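Side-chain contacts in histone acetyltransferase HPA2 and related acetyltransferases (Corynebacterium glutamicum ATCC 13032, PDB 2QEC), which is a GNAT-family protein that probably transfers acyl groups, most likely acetyl from acetyl-coenzyme A: residues Ala12-Ile17 against Gly61-Ala66; Ala24-Pro29 against Pro40-Leu45; His149-Ala154 against Leu175-Leu180; Ala158-Ala163 against Gly181-Asp186. The protein carries 1 engineered substitution. All coordinates share one frame; numbering follows the deposited sequence.

How the interactions relate
The four contacts are spread over one GNAT domain. Interactions 1 and 2 use the two ends of helix 14-25. Their centres lie about 18 Å apart and they do not touch. Interactions 3 and 4 share strand 178-183, with centres about 14 Å apart, and both touch the second subunit. They meet: F177 CE2 lies 3.4 Å from L161 CD2. Interaction 1 is joined to interaction 3 by a salt bridge, D64 OD1 to R153 NH1 at 2.9 Å. Interactions 2 and 3 lie on opposite sides of the chain's centre, their centres about 28 Å apart. In GNAT relatives acetyl-coenzyme A binds where the strands equivalent to 126-133 and 159-163 splay apart; interaction 4 uses the second.

Interaction 1: Ala12-Ile17 against Gly61-Ala66; sequences ADFPKI and GNIDVA. With EDO (1,2-ethanediol), chain H.
I17 and F14 of helix 14-25 lay their side-chain ends on I63 and V65 of strand 61-67. I17 does most of the joining. Its CG1 is anti to the carbonyl carbon (chi1 -78°) and the chain runs on extended, which carries CD1 out to the strand. There CD1 sits 3.7 Å from V65 CG1 and 3.9 Å from I63 CG2, so one methyl bridges two alternate residues of the strand. The I17 and V65 side chains meet at about a right angle. F14 comes in from one turn earlier, its CE1 4.0 Å from I63 CD1, the methyl standing oblique to the ring. I63 thus offers a different branch to each partner: CG2 to I17 and CD1 to F14. D64 points to the other side of the strand. Its OD1 accepts a bond of 2.7 Å from O1 of an ethanediol, probably from the crystallisation liquor. The same O1 is held by N62 ND2 at 2.8 Å. I53 of helix 43-60 packs on both F14 and I17. The placing of helices 14-25 and 43-60 on one face of the sheet and helix 142-154 on the other is the alpha/beta arrangement of the GNAT fold.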
loop_
_atom_site.group_PDB
_atom_site.type_symbol
_atom_site.label_atom_id
_atom_site.label_comp_id
_atom_site.label_asym_id
_atom_site.label_seq_id
_atom_site.Cartn_x
_atom_site.Cartn_y
_atom_site.Cartn_z
ATOM N N ALA A 12 21.886 24.585 -14.842
ATOM C CA ALA A 12 23.244 25.016 -14.428
ATOM C C ALA A 12 23.725 24.287 -13.159
ATOM O O ALA A 12 24.940 24.160 -12.905
ATOM C CB ALA A 12 23.240 26.472 -14.176
ATOM N N ASP A 13 22.758 23.838 -12.368
ATOM C CA ASP A 13 23.014 23.144 -11.097
ATOM C C ASP A 13 23.311 21.653 -11.241
ATOM O O ASP A 13 23.703 21.014 -10.269
ATOM C CB ASP A 13 21.787 23.244 -10.168
ATOM C CG ASP A 13 21.375 24.698 -9.862
ATOM O OD1 ASP A 13 22.252 25.506 -9.548
ATOM O OD2 ASP A 13 20.182 24.998 -9.862
ATOM N N PHE A 14 23.094 21.075 -12.413
ATOM C CA PHE A 14 23.192 19.615 -12.539
ATOM C C PHE A 14 24.579 19.027 -12.163
ATOM O O PHE A 14 24.618 18.027 -11.453
ATOM C CB PHE A 14 22.720 19.115 -13.918
ATOM C CG PHE A 14 21.222 19.272 -14.176
ATOM C CD1 PHE A 14 20.339 19.751 -13.202
ATOM C CD2 PHE A 14 20.698 18.906 -15.403
ATOM C CE1 PHE A 14 18.997 19.863 -13.456
ATOM C CE2 PHE A 14 19.343 19.034 -15.660
ATOM C CZ PHE A 14 18.491 19.519 -14.677
ATOM N N PRO A 15 25.711 19.621 -12.623
ATOM C CA PRO A 15 26.991 19.094 -12.146
ATOM C C PRO A 15 27.146 18.967 -10.633
ATOM O O PRO A 15 27.621 17.939 -10.150
ATOM C CB PRO A 15 28.007 20.069 -12.730
ATOM C CG PRO A 15 27.380 20.538 -13.957
ATOM C CD PRO A 15 25.921 20.662 -13.629
ATOM N N LYS A 16 26.747 19.991 -9.886
ATOM C CA LYS A 16 26.894 19.973 -8.434
ATOM C C LYS A 16 25.945 18.969 -7.828
ATOM O O LYS A 16 26.237 18.278 -6.851
ATOM C CB LYS A 16 26.614 21.370 -7.861
ATOM C CG LYS A 16 26.701 21.437 -6.342
ATOM C CD LYS A 16 28.156 21.367 -5.873
ATOM C CE LYS A 16 28.224 21.124 -4.368
ATOM N NZ LYS A 16 27.573 22.270 -3.674
ATOM N N ILE A 17 24.785 18.900 -8.406
ATOM C CA ILE A 17 23.763 17.928 -7.959
ATOM C C ILE A 17 24.342 16.489 -8.027
ATOM O O ILE A 17 24.275 15.725 -7.056
ATOM C CB ILE A 17 22.511 18.101 -8.795
ATOM C CG1 ILE A 17 21.715 19.317 -8.309
ATOM C CG2 ILE A 17 21.610 16.893 -8.717
ATOM C CD1 ILE A 17 20.609 19.693 -9.188
ATOM N N GLY A 61 10.100 14.566 -13.893
ATOM C CA GLY A 61 10.007 14.485 -12.451
ATOM C C GLY A 61 10.190 15.832 -11.790
ATOM O O GLY A 61 9.876 16.873 -12.363
ATOM N N ASN A 62 10.649 15.792 -10.549
ATOM C CA ASN A 62 11.095 16.991 -9.807
ATOM C C ASN A 62 12.453 16.768 -9.165
ATOM O O ASN A 62 12.680 15.784 -8.468
ATOM C CB ASN A 62 10.088 17.379 -8.703
ATOM C CG ASN A 62 8.793 18.005 -9.254
ATOM O OD1 ASN A 62 7.875 17.300 -9.584
ATOM N ND2 ASN A 62 8.756 19.359 -9.359
ATOM N N ILE A 63 13.325 17.768 -9.313
ATOM C CA ILE A 63 14.607 17.825 -8.661
ATOM C C ILE A 63 14.612 19.058 -7.778
ATOM O O ILE A 63 14.435 20.180 -8.265
ATOM C CB ILE A 63 15.746 17.926 -9.700
ATOM C CG1 ILE A 63 15.642 16.782 -10.716
ATOM C CG2 ILE A 63 17.125 17.948 -9.011
ATOM C CD1 ILE A 63 16.588 16.991 -11.945
ATOM N N ASP A 64 14.715 18.830 -6.475
ATOM C CA ASP A 64 14.776 19.913 -5.487
ATOM C C ASP A 64 16.203 20.038 -4.984
ATOM O O ASP A 64 16.899 19.032 -4.792
ATOM C CB ASP A 64 13.835 19.616 -4.326
ATOM C CG ASP A 64 12.372 19.642 -4.721
ATOM O OD1 ASP A 64 12.010 20.278 -5.756
ATOM O OD2 ASP A 64 11.575 19.079 -3.930
ATOM N N VAL A 65 16.660 21.269 -4.764
ATOM C CA VAL A 65 17.915 21.483 -4.100
ATOM C C VAL A 65 17.715 22.332 -2.857
ATOM O O VAL A 65 16.884 23.234 -2.844
ATOM C CB VAL A 65 18.986 22.225 -4.977
ATOM C CG1 VAL A 65 19.455 21.337 -6.073
ATOM C CG2 VAL A 65 18.467 23.532 -5.557
ATOM N N ALA A 66 18.558 22.065 -1.861
ATOM C CA ALA A 66 18.680 22.850 -0.639
ATOM C C ALA A 66 19.999 23.591 -0.698
ATOM O O ALA A 66 21.005 22.979 -1.022
ATOM C CB ALA A 66 18.697 21.911 0.538
HETATM C C1 EDO H . 11.749 20.462 -8.870
HETATM O O1 EDO H . 10.694 20.840 -8.039
HETATM C C2 EDO H . 11.478 20.506 -10.356
HETATM O O2 EDO H . 12.615 19.969 -11.029
#

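Interaction 2: Ala24-Pro29 against Pro40-Leu45; sequences AFANDP and PGSAKL
One water joins A26 to S42. It donates to A26 O at 2.7 Å and is hydrogen-bonded to S42 OG, also at 2.7 Å. The same hydroxyl approaches A26 directly, with OG 3.6 Å from A26 CB, so bridge and side-chain contact lie side by side. S42 stands at the N-cap position of helix 43-60, but its OG makes no capping bond and serves the water. D39 instead takes the backbone N-H groups of K44 and L45. L45 supplies the apolar half. Its CG is anti to the backbone N (chi1 179°), and CD2 reaches over to lie 3.6 Å from F25 O and 3.8 Å from A26 CA. F25 O is already used inside its own segment, accepting from D28 N at 3.1 Å in a type I turn that leads out of helix 14-25. The F25 ring itself heads off toward F31 and strand 126-133. A24 CB lies over the centre of one of its faces. The chemistry is therefore mixed and light: a leucine methyl rests on the backbone of the turn, and a water carries a polar link from that turn to the N-cap residue of helix 43-60.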
loop_
_atom_site.group_PDB
_atom_site.type_symbol
_atom_site.label_atom_id
_atom_site.label_comp_id
_atom_site.label_asym_id
_atom_site.label_seq_id
_atom_site.Cartn_x
_atom_site.Cartn_y
_atom_site.Cartn_z
ATOM N N ALA A 24 27.238 11.351 -1.454
ATOM C CA ALA A 24 26.346 10.738 -0.505
ATOM C C ALA A 24 26.349 9.202 -0.678
ATOM O O ALA A 24 26.325 8.463 0.290
ATOM C CB ALA A 24 24.940 11.297 -0.651
ATOM N N PHE A 25 26.391 8.720 -1.911
ATOM C CA PHE A 25 26.073 7.310 -2.152
ATOM C C PHE A 25 27.271 6.463 -2.592
ATOM O O PHE A 25 27.095 5.309 -2.928
ATOM C CB PHE A 25 24.905 7.214 -3.128
ATOM C CG PHE A 25 23.619 7.795 -2.580
ATOM C CD1 PHE A 25 23.103 7.353 -1.358
ATOM C CD2 PHE A 25 22.942 8.792 -3.257
ATOM C CE1 PHE A 25 21.953 7.907 -0.836
ATOM C CE2 PHE A 25 21.794 9.348 -2.735
ATOM C CZ PHE A 25 21.292 8.915 -1.536
ATOM N N ALA A 26 28.474 7.035 -2.570
ATOM C CA ALA A 26 29.659 6.361 -3.054
ATOM C C ALA A 26 29.887 5.022 -2.368
ATOM O O ALA A 26 30.451 4.110 -2.971
ATOM C CB ALA A 26 30.888 7.247 -2.879
ATOM N N ASN A 27 29.472 4.900 -1.109
ATOM C CA ASN A 27 29.708 3.667 -0.358
ATOM C C ASN A 27 28.451 3.028 0.120
ATOM O O ASN A 27 28.508 2.173 0.982
ATOM C CB ASN A 27 30.631 3.919 0.833
ATOM C CG ASN A 27 32.012 4.309 0.396
ATOM O OD1 ASN A 27 32.422 5.459 0.546
ATOM N ND2 ASN A 27 32.733 3.359 -0.201
ATOM N N ASP A 28 27.331 3.412 -0.472
ATOM C CA ASP A 28 26.041 2.896 -0.073
ATOM C C ASP A 28 25.685 1.575 -0.763
ATOM O O ASP A 28 25.482 1.562 -1.966
ATOM C CB ASP A 28 24.980 3.931 -0.411
ATOM C CG ASP A 28 23.659 3.655 0.263
ATOM O OD1 ASP A 28 23.226 2.499 0.293
ATOM O OD2 ASP A 28 23.047 4.618 0.757
ATOM N N PRO A 29 25.486 0.477 0.012
ATOM C CA PRO A 29 25.090 -0.835 -0.533
ATOM C C PRO A 29 23.897 -0.779 -1.467
ATOM O O PRO A 29 23.782 -1.593 -2.372
ATOM C CB PRO A 29 24.685 -1.637 0.725
ATOM C CG PRO A 29 25.427 -1.022 1.817
ATOM C CD PRO A 29 25.617 0.431 1.479
ATOM N N PRO A 40 36.414 2.537 -9.668
ATOM C CA PRO A 40 37.378 3.585 -9.325
ATOM C C PRO A 40 36.841 4.999 -9.526
ATOM O O PRO A 40 36.396 5.348 -10.631
ATOM C CB PRO A 40 38.548 3.314 -10.284
ATOM C CG PRO A 40 38.462 1.862 -10.560
ATOM C CD PRO A 40 37.002 1.534 -10.572
ATOM N N GLY A 41 36.862 5.787 -8.450
ATOM C CA GLY A 41 36.401 7.172 -8.478
ATOM C C GLY A 41 34.897 7.303 -8.577
ATOM O O GLY A 41 34.390 8.376 -8.888
ATOM N N SER A 42 34.179 6.219 -8.317
ATOM C CA SER A 42 32.735 6.181 -8.478
ATOM C C SER A 42 32.261 6.646 -9.850
ATOM O O SER A 42 31.184 7.232 -9.964
ATOM C CB SER A 42 32.046 6.988 -7.368
ATOM O OG SER A 42 32.360 6.417 -6.108
ATOM N N ALA A 43 33.037 6.326 -10.884
ATOM C CA ALA A 43 32.792 6.853 -12.231
ATOM C C ALA A 43 31.525 6.301 -12.871
ATOM O O ALA A 43 30.805 7.009 -13.571
ATOM C CB ALA A 43 34.016 6.557 -13.124
ATOM N N LYS A 44 31.258 5.025 -12.632
ATOM C CA LYS A 44 30.066 4.385 -13.170
ATOM C C LYS A 44 28.821 4.861 -12.389
ATOM O O LYS A 44 27.788 5.151 -12.987
ATOM C CB LYS A 44 30.196 2.863 -13.143
ATOM C CG LYS A 44 31.275 2.335 -14.095
ATOM C CD LYS A 44 31.431 0.793 -14.032
ATOM C CE LYS A 44 32.232 0.309 -12.813
ATOM N NZ LYS A 44 32.755 -1.122 -12.966
ATOM N N LEU A 45 28.948 5.022 -11.077
ATOM C CA LEU A 45 27.841 5.578 -10.264
ATOM C C LEU A 45 27.488 6.994 -10.702
ATOM O O LEU A 45 26.306 7.350 -10.807
ATOM C CB LEU A 45 28.236 5.613 -8.794
ATOM C CG LEU A 45 27.232 6.184 -7.763
ATOM C CD1 LEU A 45 25.996 5.378 -7.785
ATOM C CD2 LEU A 45 27.815 6.169 -6.390
HETATM O O HOH W 1 31.223 3.993 -5.547
#

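Interaction 3: His149-Ala154 against Leu175-Leu180; sequences HGIARA and LGFVPL. With EDO (1,2-ethanediol), chain J.
I151 meets L175 and F177, the one side chain of helix segment 149-154 to do so. Before it comes H149, whose ring turns the other way and packs on D64 of strand 61-67. I151 then points at the loop ahead of strand 178-183. A chi1 of -69° swings CG1 beside the backbone N, and the outer bond brings CD1 to the side where L175 and F177 lie. This methyl lies 4.2 Å from L175 CB, the two side chains meeting at about a right angle. It also comes to the edge of the F177 ring, close to the ring plane, 4.3 Å from CE1. These distances describe a light apolar touch. R153 follows, and its guanidinium makes a cation-pi contact with W79. A154 ends the segment and packs on I159. F177 is buried more deeply than I151 and also touches L161 and M195 of the sheet. The loop is shaped by G176. With positive phi it is the C-prime residue of a Schellman motif, F177 N bonding to Y172 O and G176 N to N173 O. The motif closes helix 166-174 and turns the chain into strand 178-183, within the C-terminal half of the GNAT fold.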
loop_
_atom_site.group_PDB
_atom_site.type_symbol
_atom_site.label_atom_id
_atom_site.label_comp_id
_atom_site.label_asym_id
_atom_site.label_seq_id
_atom_site.Cartn_x
_atom_site.Cartn_y
_atom_site.Cartn_z
ATOM N N HIS A 149 9.428 20.271 1.828
ATOM C CA HIS A 149 9.169 20.871 0.510
ATOM C C HIS A 149 8.365 19.911 -0.377
ATOM O O HIS A 149 7.344 20.265 -0.998
ATOM C CB HIS A 149 10.532 21.325 -0.144
ATOM C CG HIS A 149 10.342 22.137 -1.393
ATOM N ND1 HIS A 149 10.074 23.482 -1.353
ATOM C CD2 HIS A 149 10.159 21.757 -2.681
ATOM C CE1 HIS A 149 9.852 23.922 -2.578
ATOM N NE2 HIS A 149 9.889 22.894 -3.403
ATOM N N GLY A 150 8.763 18.652 -0.385
ATOM C CA GLY A 150 8.169 17.703 -1.332
ATOM C C GLY A 150 6.817 17.288 -0.851
ATOM O O GLY A 150 5.880 16.989 -1.657
ATOM N N ILE A 151 6.710 17.195 0.474
ATOM C CA ILE A 151 5.385 16.876 1.073
ATOM C C ILE A 151 4.390 17.985 0.824
ATOM O O ILE A 151 3.259 17.715 0.455
ATOM C CB ILE A 151 5.507 16.552 2.551
ATOM C CG1 ILE A 151 6.243 15.225 2.696
ATOM C CG2 ILE A 151 4.070 16.401 3.234
ATOM C CD1 ILE A 151 6.824 14.977 4.018
ATOM N N ALA A 152 4.799 19.233 0.948
ATOM C CA ALA A 152 3.896 20.356 0.648
ATOM C C ALA A 152 3.462 20.363 -0.809
ATOM O O ALA A 152 2.326 20.615 -1.098
ATOM C CB ALA A 152 4.531 21.653 1.021
ATOM N N ARG A 153 4.358 20.053 -1.732
ATOM C CA ARG A 153 3.992 19.943 -3.164
ATOM C C ARG A 153 3.028 18.801 -3.453
ATOM O O ARG A 153 2.117 18.916 -4.288
ATOM C CB ARG A 153 5.252 19.792 -4.012
ATOM C CG ARG A 153 4.983 19.630 -5.510
ATOM C CD ARG A 153 6.281 19.774 -6.280
ATOM N NE ARG A 153 7.145 18.734 -5.742
ATOM C CZ ARG A 153 8.443 18.832 -5.536
ATOM N NH1 ARG A 153 9.131 19.946 -5.883
ATOM N NH2 ARG A 153 9.062 17.805 -4.974
ATOM N N ALA A 154 3.231 17.685 -2.783
ATOM C CA ALA A 154 2.364 16.550 -2.952
ATOM C C ALA A 154 0.943 16.794 -2.430
ATOM O O ALA A 154 -0.028 16.196 -2.930
ATOM C CB ALA A 154 2.983 15.338 -2.256
ATOM N N LEU A 175 6.330 12.090 9.891
ATOM C CA LEU A 175 5.816 12.951 8.818
ATOM C C LEU A 175 4.570 12.423 8.137
ATOM O O LEU A 175 4.131 12.996 7.136
ATOM C CB LEU A 175 6.917 13.166 7.769
ATOM C CG LEU A 175 8.156 13.848 8.305
ATOM C CD1 LEU A 175 9.305 13.692 7.314
ATOM C CD2 LEU A 175 7.867 15.310 8.561
ATOM N N GLY A 176 3.973 11.373 8.695
ATOM C CA GLY A 176 2.728 10.811 8.179
ATOM C C GLY A 176 2.821 9.589 7.282
ATOM O O GLY A 176 1.805 9.152 6.773
ATOM N N PHE A 177 4.012 9.036 7.061
ATOM C CA PHE A 177 4.143 7.738 6.357
ATOM C C PHE A 177 3.812 6.548 7.248
ATOM O O PHE A 177 4.268 6.462 8.386
ATOM C CB PHE A 177 5.558 7.560 5.811
ATOM C CG PHE A 177 5.906 8.497 4.694
ATOM C CD1 PHE A 177 6.238 9.829 4.953
ATOM C CD2 PHE A 177 5.878 8.063 3.386
ATOM C CE1 PHE A 177 6.553 10.690 3.928
ATOM C CE2 PHE A 177 6.216 8.893 2.357
ATOM C CZ PHE A 177 6.548 10.239 2.633
ATOM N N VAL A 178 3.031 5.602 6.732
ATOM C CA VAL A 178 2.776 4.350 7.457
ATOM C C VAL A 178 3.566 3.205 6.791
ATOM O O VAL A 178 3.876 3.285 5.597
ATOM C CB VAL A 178 1.275 3.968 7.511
ATOM C CG1 VAL A 178 0.456 5.039 8.203
ATOM C CG2 VAL A 178 0.742 3.652 6.151
ATOM N N PRO A 179 3.952 2.157 7.574
ATOM C CA PRO A 179 4.685 1.083 6.902
ATOM C C PRO A 179 3.789 0.235 5.985
ATOM O O PRO A 179 2.639 -0.014 6.301
ATOM C CB PRO A 179 5.203 0.205 8.063
ATOM C CG PRO A 179 4.318 0.531 9.249
ATOM C CD PRO A 179 3.872 1.962 9.043
ATOM N N LEU A 180 4.369 -0.222 4.878
ATOM C CA LEU A 180 3.781 -1.260 4.041
ATOM C C LEU A 180 4.448 -2.601 4.404
ATOM O O LEU A 180 3.786 -3.547 4.770
ATOM C CB LEU A 180 4.002 -0.910 2.577
ATOM C CG LEU A 180 3.238 0.304 2.022
ATOM C CD1 LEU A 180 3.713 0.617 0.594
ATOM C CD2 LEU A 180 1.748 0.006 1.947
HETATM C C1 EDO J . -2.185 17.846 -4.877
HETATM O O1 EDO J . -0.954 18.515 -5.161
HETATM C C2 EDO J . -3.194 18.763 -4.238
HETATM O O2 EDO J . -3.139 18.735 -2.801
#

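Interaction 4: Ala158-Ala163 against Gly181-Asp186; sequences AIYLEA and GYIPSD
I183 is the residue of 181-186 that touches Y160 and E162, and the approach to it starts at G181. That glycine has backbone angles (161/-178°) at which a side chain would run into the carbonyl O of the residue before. Y182 comes next and points away from strand 159-163, packing on L193 and on P202 of the second subunit. I183 faces back toward the strand. Its first torsion (chi1 -66°) and the stretched-out bond beyond it set CD1 against the bonded pair of Y160 and E162, beside both oxygens. The methyl is 3.1 Å from E162 OE2, 3.4 Å from E162 CD and 3.6 Å from E162 CG, so it lies against the carboxylate end and the last methylene. It is 3.4 Å from Y160 OH, the Y160 and I183 side chains arriving from opposite directions. The packing is tight. Y160 OH donates to E162 OE2 at 2.5 Å, a very short bond whose exact length is doubtful; OE2 lies in the plane of the phenol ring at its edge. F123 of the second subunit also packs on I183. P184 follows, and S185 OG makes weak bonds to D188 O and G189 O. Strand 192-197 lies between strands 159-163 and 178-183 in the sheet, and the I183 contact forms near the start of that strand; Y160 also packs on its A194. A last strand inserted between the two before it is the C-terminal strand order of the GNAT fold.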
loop_
_atom_site.group_PDB
_atom_site.type_symbol
_atom_site.label_atom_id
_atom_site.label_comp_id
_atom_site.label_asym_id
_atom_site.label_seq_id
_atom_site.Cartn_x
_atom_site.Cartn_y
_atom_site.Cartn_z
ATOM N N ALA A 158 -0.774 10.948 -2.523
ATOM C CA ALA A 158 0.014 9.909 -1.863
ATOM C C ALA A 158 1.509 9.981 -2.221
ATOM O O ALA A 158 1.891 10.458 -3.277
ATOM C CB ALA A 158 -0.541 8.565 -2.240
ATOM N N ILE A 159 2.331 9.470 -1.315
ATOM C CA ILE A 159 3.758 9.355 -1.516
ATOM C C ILE A 159 4.214 7.930 -1.105
ATOM O O ILE A 159 3.854 7.449 -0.044
ATOM C CB ILE A 159 4.512 10.367 -0.669
ATOM C CG1 ILE A 159 3.899 11.767 -0.819
ATOM C CG2 ILE A 159 6.007 10.376 -1.083
ATOM C CD1 ILE A 159 4.642 12.885 -0.005
ATOM N N TYR A 160 5.034 7.309 -1.958
ATOM C CA TYR A 160 5.779 6.066 -1.674
ATOM C C TYR A 160 7.284 6.355 -1.507
ATOM O O TYR A 160 7.827 7.203 -2.191
ATOM C CB TYR A 160 5.535 5.075 -2.846
ATOM C CG TYR A 160 6.271 3.747 -2.769
ATOM C CD1 TYR A 160 5.801 2.718 -2.010
ATOM C CD2 TYR A 160 7.489 3.562 -3.431
ATOM C CE1 TYR A 160 6.495 1.488 -1.920
ATOM C CE2 TYR A 160 8.195 2.357 -3.340
ATOM C CZ TYR A 160 7.655 1.305 -2.587
ATOM O OH TYR A 160 8.316 0.095 -2.480
ATOM N N LEU A 161 7.928 5.678 -0.561
ATOM C CA LEU A 161 9.347 5.636 -0.448
ATOM C C LEU A 161 9.779 4.297 0.160
ATOM O O LEU A 161 8.977 3.501 0.632
ATOM C CB LEU A 161 9.881 6.830 0.383
ATOM C CG LEU A 161 9.365 6.998 1.824
ATOM C CD1 LEU A 161 10.043 6.023 2.798
ATOM C CD2 LEU A 161 9.601 8.394 2.288
ATOM N N GLU A 162 11.077 4.041 0.120
ATOM C CA GLU A 162 11.675 2.845 0.708
ATOM C C GLU A 162 12.731 3.267 1.673
ATOM O O GLU A 162 13.748 3.811 1.250
ATOM C CB GLU A 162 12.248 2.000 -0.406
ATOM C CG GLU A 162 11.116 1.301 -1.181
ATOM C CD GLU A 162 11.510 0.822 -2.573
ATOM O OE1 GLU A 162 12.670 1.014 -2.943
ATOM O OE2 GLU A 162 10.662 0.204 -3.275
ATOM N N ALA A 163 12.490 3.078 2.969
ATOM C CA ALA A 163 13.422 3.589 3.994
ATOM C C ALA A 163 14.537 2.573 4.240
ATOM O O ALA A 163 14.295 1.369 4.331
ATOM C CB ALA A 163 12.668 3.920 5.292
ATOM N N GLY A 181 5.762 -2.657 4.352
ATOM C CA GLY A 181 6.494 -3.854 4.802
ATOM C C GLY A 181 7.889 -3.858 4.222
ATOM O O GLY A 181 8.279 -2.906 3.549
ATOM N N TYR A 182 8.657 -4.905 4.513
ATOM C CA TYR A 182 10.039 -4.992 4.030
ATOM C C TYR A 182 10.088 -5.609 2.640
ATOM O O TYR A 182 9.349 -6.545 2.334
ATOM C CB TYR A 182 10.917 -5.771 5.020
ATOM C CG TYR A 182 11.192 -4.989 6.273
ATOM C CD1 TYR A 182 12.248 -4.082 6.325
ATOM C CD2 TYR A 182 10.373 -5.139 7.399
ATOM C CE1 TYR A 182 12.495 -3.357 7.485
ATOM C CE2 TYR A 182 10.614 -4.419 8.558
ATOM C CZ TYR A 182 11.659 -3.546 8.598
ATOM O OH TYR A 182 11.890 -2.829 9.742
ATOM N N ILE A 183 10.923 -5.033 1.781
ATOM C CA ILE A 183 11.167 -5.581 0.442
ATOM C C ILE A 183 12.330 -6.575 0.535
ATOM O O ILE A 183 13.407 -6.232 1.046
ATOM C CB ILE A 183 11.496 -4.441 -0.570
ATOM C CG1 ILE A 183 10.279 -3.558 -0.772
ATOM C CG2 ILE A 183 12.066 -5.025 -1.890
ATOM C CD1 ILE A 183 10.565 -2.248 -1.411
ATOM N N PRO A 184 12.125 -7.809 0.045
ATOM C CA PRO A 184 13.226 -8.776 0.092
ATOM C C PRO A 184 14.422 -8.317 -0.722
ATOM O O PRO A 184 14.240 -7.851 -1.843
ATOM C CB PRO A 184 12.633 -10.043 -0.531
ATOM C CG PRO A 184 11.176 -9.845 -0.569
ATOM C CD PRO A 184 10.911 -8.374 -0.560
ATOM N N SER A 185 15.619 -8.449 -0.151
ATOM C CA SER A 185 16.870 -8.112 -0.846
ATOM C C SER A 185 17.617 -9.391 -1.163
ATOM O O SER A 185 17.665 -10.283 -0.331
ATOM C CB SER A 185 17.756 -7.195 0.022
ATOM O OG SER A 185 18.234 -7.858 1.192
ATOM N N ASP A 186 18.162 -9.503 -2.367
ATOM C CA ASP A 186 19.158 -10.542 -2.629
ATOM C C ASP A 186 20.507 -9.876 -2.499
ATOM O O ASP A 186 20.601 -8.643 -2.582
ATOM C CB ASP A 186 19.002 -11.171 -4.016
ATOM C CG ASP A 186 19.472 -12.616 -4.053
ATOM O OD1 ASP A 186 18.678 -13.499 -3.643
ATOM O OD2 ASP A 186 20.626 -12.868 -4.482
#